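Local coordinates for 2,3-dimethylmalate lyase (Aspergillus niger, PDB 3FA4), which is a 2,3-dimethylmalate lyase by name, of the phosphoenolpyruvate phosphomutase family in the TIM-barrel clan, and carries a magnesium ion, at residues V132-Y137 and V173-A178. Sequence-based numbering, arbitrary orientation.
Sequences VDTDTY and VARLRA
Arg-175 reaches from its helix to the backbone that leads into helix 134-151 and grips one atom, Val-132 O, with both terminal nitrogens. The bond from Arg-175 NH1, 2.8 Å to Val-132 O, is the straighter (N-H...O 154°) and lies nearly in line with the carbonyl; Arg-175 NH2, 3.1 Å from the same oxygen, approaches from above the carbonyl plane. The oxygen itself sits in the plane of the guanidinium; the arginine chain, extended from CG to NE, brings NE across. Thr-134 OG1 rests over one guanidinium face, offset toward its rim, and lies 3.4 Å from Arg-175 CG. Chi1 of -60° sets Thr-134 OG1 beside the backbone N, which leaves Thr-134 CG2 anti to it, 4.1 Å from Ala-178 CB. Arg-175 O lies at the edge of the Tyr-137 ring, in its plane, 3.6 Å from Tyr-137 CE2. Salt bridges from Arg-175 NE to Glu-171 and from Arg-175 NH1 to Asp-116 fix the guanidinium further. Asp-133 N-caps helix 134-151, its OD2 accepting from Thr-136 N (3.0 Å) while OD1 takes the Thr-136 hydroxyl. The contact joins helices 134-151 and 169-181, before and after strand 156-161 in the chain, on the outside of the TIM barrel.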
loop_
_atom_site.group_PDB
_atom_site.type_symbol
_atom_site.label_atom_id
_atom_site.label_comp_id
_atom_site.label_asym_id
_atom_site.label_seq_id
_atom_site.Cartn_x
_atom_site.Cartn_y
_atom_site.Cartn_z
ATOM N N VAL B 132 15.965 -7.669 -24.032
ATOM C CA VAL B 132 16.625 -8.842 -23.411
ATOM C C VAL B 132 16.617 -10.032 -24.405
ATOM O O VAL B 132 15.664 -10.163 -25.246
ATOM C CB VAL B 132 15.893 -9.136 -22.045
ATOM C CG1 VAL B 132 14.911 -10.267 -22.134
ATOM C CG2 VAL B 132 16.880 -9.356 -20.929
ATOM N N ASP B 133 17.652 -10.873 -24.361
ATOM C CA ASP B 133 17.764 -12.013 -25.297
ATOM C C ASP B 133 16.483 -12.857 -25.268
ATOM O O ASP B 133 15.726 -12.754 -24.320
ATOM C CB ASP B 133 18.933 -12.869 -24.910
ATOM C CG ASP B 133 18.794 -13.372 -23.518
ATOM O OD1 ASP B 133 18.927 -12.565 -22.545
ATOM O OD2 ASP B 133 18.481 -14.563 -23.401
ATOM N N THR B 134 16.239 -13.664 -26.311
ATOM C CA THR B 134 14.981 -14.377 -26.462
ATOM C C THR B 134 14.809 -15.389 -25.385
ATOM O O THR B 134 13.692 -15.589 -24.930
ATOM C CB THR B 134 14.835 -15.062 -27.855
ATOM O OG1 THR B 134 14.897 -14.074 -28.904
ATOM C CG2 THR B 134 13.499 -15.747 -27.982
ATOM N N ASP B 135 15.906 -16.045 -24.989
ATOM C CA ASP B 135 15.920 -17.059 -23.902
ATOM C C ASP B 135 15.358 -16.540 -22.605
ATOM O O ASP B 135 14.416 -17.106 -22.035
ATOM C CB ASP B 135 17.339 -17.549 -23.645
ATOM C CG ASP B 135 17.691 -18.816 -24.447
ATOM O OD1 ASP B 135 16.958 -19.181 -25.416
ATOM O OD2 ASP B 135 18.701 -19.470 -24.094
ATOM N N THR B 136 15.931 -15.436 -22.139
ATOM C CA THR B 136 15.433 -14.724 -20.986
ATOM C C THR B 136 13.994 -14.267 -21.099
ATOM O O THR B 136 13.298 -14.285 -20.089
ATOM C CB THR B 136 16.347 -13.521 -20.629
ATOM O OG1 THR B 136 17.697 -13.985 -20.364
ATOM C CG2 THR B 136 15.801 -12.839 -19.370
ATOM N N TYR B 137 13.554 -13.837 -22.281
ATOM C CA TYR B 137 12.146 -13.487 -22.549
ATOM C C TYR B 137 11.175 -14.664 -22.392
ATOM O O TYR B 137 10.099 -14.538 -21.815
ATOM C CB TYR B 137 12.037 -12.928 -23.969
ATOM C CG TYR B 137 10.622 -12.665 -24.494
ATOM C CD1 TYR B 137 9.719 -11.883 -23.784
ATOM C CD2 TYR B 137 10.238 -13.132 -25.731
ATOM C CE1 TYR B 137 8.428 -11.660 -24.241
ATOM C CE2 TYR B 137 8.956 -12.885 -26.233
ATOM C CZ TYR B 137 8.055 -12.164 -25.483
ATOM O OH TYR B 137 6.856 -11.860 -26.025
ATOM N N VAL B 173 8.599 -11.688 -35.253
ATOM C CA VAL B 173 7.796 -12.879 -35.483
ATOM C C VAL B 173 8.448 -14.122 -34.791
ATOM O O VAL B 173 7.732 -14.844 -34.131
ATOM C CB VAL B 173 7.380 -12.982 -36.929
ATOM C CG1 VAL B 173 6.733 -14.259 -37.174
ATOM C CG2 VAL B 173 6.379 -11.896 -37.192
ATOM N N ALA B 174 9.785 -14.294 -34.889
ATOM C CA ALA B 174 10.552 -15.304 -34.136
ATOM C C ALA B 174 10.326 -15.333 -32.641
ATOM O O ALA B 174 10.071 -16.401 -32.083
ATOM C CB ALA B 174 12.100 -15.203 -34.408
ATOM N N ARG B 175 10.431 -14.177 -31.996
ATOM C CA ARG B 175 10.206 -14.039 -30.553
ATOM C C ARG B 175 8.718 -14.306 -30.178
ATOM O O ARG B 175 8.414 -14.919 -29.125
ATOM C CB ARG B 175 10.629 -12.631 -30.060
ATOM C CG ARG B 175 12.130 -12.361 -29.996
ATOM C CD ARG B 175 12.411 -10.940 -29.730
ATOM N NE ARG B 175 13.855 -10.768 -29.546
ATOM C CZ ARG B 175 14.451 -10.480 -28.393
ATOM N NH1 ARG B 175 13.767 -10.253 -27.278
ATOM N NH2 ARG B 175 15.743 -10.427 -28.342
ATOM N N LEU B 176 7.797 -13.840 -31.011
ATOM C CA LEU B 176 6.374 -14.247 -30.804
ATOM C C LEU B 176 6.152 -15.733 -30.804
ATOM O O LEU B 176 5.520 -16.220 -29.900
ATOM C CB LEU B 176 5.387 -13.559 -31.762
ATOM C CG LEU B 176 5.230 -12.084 -31.385
ATOM C CD1 LEU B 176 4.362 -11.384 -32.393
ATOM C CD2 LEU B 176 4.750 -11.915 -29.912
ATOM N N ARG B 177 6.653 -16.425 -31.833
ATOM C CA ARG B 177 6.547 -17.889 -32.005
ATOM C C ARG B 177 7.250 -18.633 -30.847
ATOM O O ARG B 177 6.723 -19.593 -30.321
ATOM C CB ARG B 177 7.209 -18.292 -33.318
ATOM C CG ARG B 177 6.318 -18.193 -34.498
ATOM C CD ARG B 177 7.046 -18.628 -35.770
ATOM N NE ARG B 177 6.216 -18.413 -36.974
ATOM C CZ ARG B 177 6.678 -18.037 -38.184
ATOM N NH1 ARG B 177 7.984 -17.781 -38.426
ATOM N NH2 ARG B 177 5.810 -17.883 -39.163
ATOM N N ALA B 178 8.410 -18.172 -30.399
ATOM C CA ALA B 178 8.992 -18.771 -29.213
ATOM C C ALA B 178 7.996 -18.659 -28.032
ATOM O O ALA B 178 7.822 -19.595 -27.289
ATOM C CB ALA B 178 10.311 -18.133 -28.895
#